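Local atomic coordinates of putative esterase (Uncultured bacterium, PDB entry 7C4D), a protein that probably hydrolyses carboxylic ester bonds, as a marine bacterial esterase of the alpha/beta hydrolase fold. Residues V90-H95 with K100-F105. Residues are numbered along the deposited sequence; the frame is centred on the assembly and turned at random. Where two conformers were deposited one is given.
Sequences VNIIGH and KTAMWF. With SO4 (sulfate ion), chain E.
Ile92 reaches from the strand onto the helix with both of its branches. Its CG2, anti to the backbone N, meets Ala102 CB at 3.5 Å, while the longer branch ends with Ile92 CD1 3.9 Å from Phe105 CD2, approaching the ring obliquely. The two side chains cross at about a right angle. With CG anti to the backbone N (chi1 172°), the phenyl group of Phe105 is set where CD2 meets Ile92 CD1, and His79 of helix 71-84 and Val113 of the next strand also touch it. Two residues along, Gly94 lies over the same methyl, its CA 4.5 Å from Ala102 CB. With small residues on both sides, the axes of 90-95 and 100-105 approach to 7.4 Å. The strand leads into what is probably the nucleophile elbow, a GxSxG turn with Ser96 as the likely nucleophile. At the far end of the strand, His95 points away from the helix; its ND1 gives a weak hydrogen bond to sulfate O3 (3.2 Å, 134°), and NE2 is hydrogen-bonded to His253 O. No hydrogen bond crosses between strand and helix, so this first half of the beta-alpha-beta unit packs here through buried apolar contact alone.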
ATOM      1  N   VAL A  90      15.114   0.208   9.824  1.00 52.15           N
ATOM      2  CA  VAL A  90      13.837   0.882   9.798  1.00 49.39           C
ATOM      3  C   VAL A  90      12.720  -0.061  10.197  1.00 46.85           C
ATOM      4  O   VAL A  90      12.769  -1.255   9.900  1.00 43.55           O
ATOM      5  CB  VAL A  90      13.530   1.477   8.417  1.00 48.11           C
ATOM      6  CG1 VAL A  90      14.460   2.616   8.084  1.00 44.25           C
ATOM      7  CG2 VAL A  90      13.392   0.435   7.307  1.00 45.42           C
ATOM      8  N   ASN A  91      11.683   0.545  10.789  1.00 42.84           N
ATOM      9  CA  ASN A  91      10.393  -0.111  10.902  1.00 42.02           C
ATOM     10  C   ASN A  91       9.606   0.174   9.627  1.00 34.70           C
ATOM     11  O   ASN A  91       9.731   1.248   9.066  1.00 38.67           O
ATOM     12  CB  ASN A  91       9.606   0.416  12.104  1.00 41.77           C
ATOM     13  CG  ASN A  91      10.306   0.113  13.410  1.00 46.98           C
ATOM     14  OD1 ASN A  91      10.445  -1.041  13.779  1.00 45.79           O
ATOM     15  ND2 ASN A  91      10.816   1.142  14.059  1.00 41.20           N
ATOM     16  N   ILE A  92       8.733  -0.748   9.254  1.00 34.37           N
ATOM     17  CA  ILE A  92       7.961  -0.621   8.027  1.00 35.98           C
ATOM     18  C   ILE A  92       6.549  -1.100   8.298  1.00 33.86           C
ATOM     19  O   ILE A  92       6.359  -2.171   8.854  1.00 36.84           O
ATOM     20  CB  ILE A  92       8.578  -1.415   6.837  1.00 38.22           C
ATOM     21  CG1 ILE A  92       9.963  -0.884   6.496  1.00 38.54           C
ATOM     22  CG2 ILE A  92       7.658  -1.386   5.602  1.00 32.29           C
ATOM     23  CD1 ILE A  92      10.674  -1.644   5.370  1.00 46.52           C
ATOM     24  N   ILE A  93       5.583  -0.306   7.824  1.00 31.99           N
ATOM     25  CA  ILE A  93       4.205  -0.713   7.647  1.00 35.11           C
ATOM     26  C   ILE A  93       3.866  -0.673   6.144  1.00 39.69           C
ATOM     27  O   ILE A  93       4.089   0.334   5.487  1.00 40.46           O
ATOM     28  CB  ILE A  93       3.260   0.230   8.436  1.00 38.14           C
ATOM     29  CG1 ILE A  93       3.619   0.316   9.928  1.00 38.52           C
ATOM     30  CG2 ILE A  93       1.802  -0.171   8.209  1.00 38.36           C
ATOM     31  CD1 ILE A  93       2.967   1.479  10.673  1.00 41.63           C
ATOM     32  N   GLY A  94       3.336  -1.766   5.604  1.00 37.66           N
ATOM     33  CA  GLY A  94       2.934  -1.833   4.204  1.00 38.27           C
ATOM     34  C   GLY A  94       1.519  -2.378   4.115  1.00 38.31           C
ATOM     35  O   GLY A  94       1.255  -3.481   4.588  1.00 38.29           O
ATOM     36  N   HIS A  95       0.639  -1.587   3.525  1.00 37.56           N
ATOM     37  CA  HIS A  95      -0.758  -1.948   3.337  1.00 41.76           C
ATOM     38  C   HIS A  95      -0.928  -2.499   1.922  1.00 42.41           C
ATOM     39  O   HIS A  95      -0.595  -1.813   0.951  1.00 43.85           O
ATOM     40  CB  HIS A  95      -1.666  -0.734   3.555  1.00 41.15           C
ATOM     41  CG  HIS A  95      -3.095  -1.015   3.253  1.00 46.41           C
ATOM     42  ND1 HIS A  95      -3.771  -0.404   2.249  1.00 50.03           N
ATOM     43  CD2 HIS A  95      -3.954  -1.913   3.775  1.00 45.75           C
ATOM     44  CE1 HIS A  95      -4.994  -0.885   2.184  1.00 49.07           C
ATOM     45  NE2 HIS A  95      -5.130  -1.780   3.126  1.00 48.21           N
ATOM     46  N   LYS A 100       3.300  -6.098   0.108  1.00 40.74           N
ATOM     47  CA  LYS A 100       4.127  -7.008  -0.687  1.00 39.48           C
ATOM     48  C   LYS A 100       5.487  -6.399  -0.976  1.00 41.94           C
ATOM     49  O   LYS A 100       6.506  -7.090  -0.902  1.00 48.59           O
ATOM     50  CB  LYS A 100       3.436  -7.425  -1.982  1.00 44.04           C
ATOM     51  CG  LYS A 100       2.847  -8.823  -1.917  1.00 51.82           C
ATOM     52  CD  LYS A 100       1.859  -9.136  -3.013  1.00 53.97           C
ATOM     53  CE  LYS A 100       1.087 -10.392  -2.673  1.00 53.49           C
ATOM     54  NZ  LYS A 100       0.107 -10.742  -3.708  1.00 53.58           N
ATOM     55  N   THR A 101       5.511  -5.105  -1.329  1.00 37.73           N
ATOM     56  CA  THR A 101       6.788  -4.416  -1.510  1.00 37.41           C
ATOM     57  C   THR A 101       7.625  -4.563  -0.248  1.00 43.15           C
ATOM     58  O   THR A 101       8.819  -4.843  -0.307  1.00 42.73           O
ATOM     59  CB  THR A 101       6.542  -2.937  -1.859  1.00 38.11           C
ATOM     60  OG1 THR A 101       5.801  -2.854  -3.072  1.00 45.85           O
ATOM     61  CG2 THR A 101       7.775  -2.080  -1.985  1.00 33.38           C
ATOM     62  N   ALA A 102       6.970  -4.400   0.910  1.00 43.37           N
ATOM     63  CA  ALA A 102       7.706  -4.399   2.164  1.00 43.46           C
ATOM     64  C   ALA A 102       8.257  -5.801   2.437  1.00 40.54           C
ATOM     65  O   ALA A 102       9.402  -5.937   2.834  1.00 46.47           O
ATOM     66  CB  ALA A 102       6.806  -3.889   3.280  1.00 40.66           C
ATOM     67  N   MET A 103       7.442  -6.834   2.195  1.00 38.67           N
ATOM     68  CA  MET A 103       7.880  -8.212   2.358  1.00 43.51           C
ATOM     69  C   MET A 103       9.033  -8.549   1.396  1.00 44.47           C
ATOM     70  O   MET A 103      10.037  -9.101   1.856  1.00 44.35           O
ATOM     71  CB  MET A 103       6.705  -9.169   2.174  1.00 36.00           C
ATOM     72  CG  MET A 103       5.793  -9.207   3.358  1.00 37.62           C
ATOM     73  SD  MET A 103       4.592 -10.531   3.209  1.00 48.43           S
ATOM     74  CE  MET A 103       3.367  -9.817   2.103  1.00 40.62           C
ATOM     75  N   TRP A 104       8.924  -8.128   0.110  1.00 46.72           N
ATOM     76  CA  TRP A 104      10.000  -8.282  -0.876  0.50 46.13           C
ATOM     77  C   TRP A 104      11.279  -7.638  -0.361  1.00 45.07           C
ATOM     78  O   TRP A 104      12.306  -8.306  -0.282  1.00 45.88           O
ATOM     79  CB  TRP A 104       9.621  -7.675  -2.237  0.50 46.62           C
ATOM     80  CG  TRP A 104       9.062  -8.666  -3.205  0.50 51.76           C
ATOM     81  CD1 TRP A 104       7.807  -9.199  -3.205  0.50 55.00           C
ATOM     82  CD2 TRP A 104       9.755  -9.261  -4.318  0.50 58.31           C
ATOM     83  NE1 TRP A 104       7.662 -10.078  -4.245  0.50 59.74           N
ATOM     84  CE2 TRP A 104       8.840 -10.136  -4.947  0.50 61.64           C
ATOM     85  CE3 TRP A 104      11.042  -9.124  -4.854  0.50 55.69           C
ATOM     86  CZ2 TRP A 104       9.186 -10.880  -6.080  0.50 67.29           C
ATOM     87  CZ3 TRP A 104      11.379  -9.861  -5.970  0.50 61.26           C
ATOM     88  CH2 TRP A 104      10.464 -10.729  -6.572  0.50 64.40           C
ATOM     89  N   PHE A 105      11.183  -6.343   0.006  1.00 42.84           N
ATOM     90  CA  PHE A 105      12.323  -5.595   0.513  1.00 41.06           C
ATOM     91  C   PHE A 105      12.963  -6.240   1.746  1.00 42.16           C
ATOM     92  O   PHE A 105      14.188  -6.238   1.862  1.00 41.19           O
ATOM     93  CB  PHE A 105      12.024  -4.101   0.694  1.00 41.83           C
ATOM     94  CG  PHE A 105      13.137  -3.368   1.405  1.00 49.20           C
ATOM     95  CD1 PHE A 105      14.195  -2.805   0.693  1.00 50.06           C
ATOM     96  CD2 PHE A 105      13.145  -3.258   2.797  1.00 47.06           C
ATOM     97  CE1 PHE A 105      15.252  -2.198   1.365  1.00 41.31           C
ATOM     98  CE2 PHE A 105      14.188  -2.623   3.464  1.00 42.79           C
ATOM     99  CZ  PHE A 105      15.234  -2.096   2.746  1.00 46.06           C
TER
HETATM  100  S   SO4 E 404      -4.024   3.336   1.239  1.00 62.81           S
HETATM  101  O1  SO4 E 404      -3.582   4.591   0.691  1.00 53.70           O
HETATM  102  O2  SO4 E 404      -4.485   2.501   0.151  1.00 68.61           O
HETATM  103  O3  SO4 E 404      -2.928   2.660   1.904  1.00 56.42           O
HETATM  104  O4  SO4 E 404      -5.091   3.555   2.172  1.00 68.66           O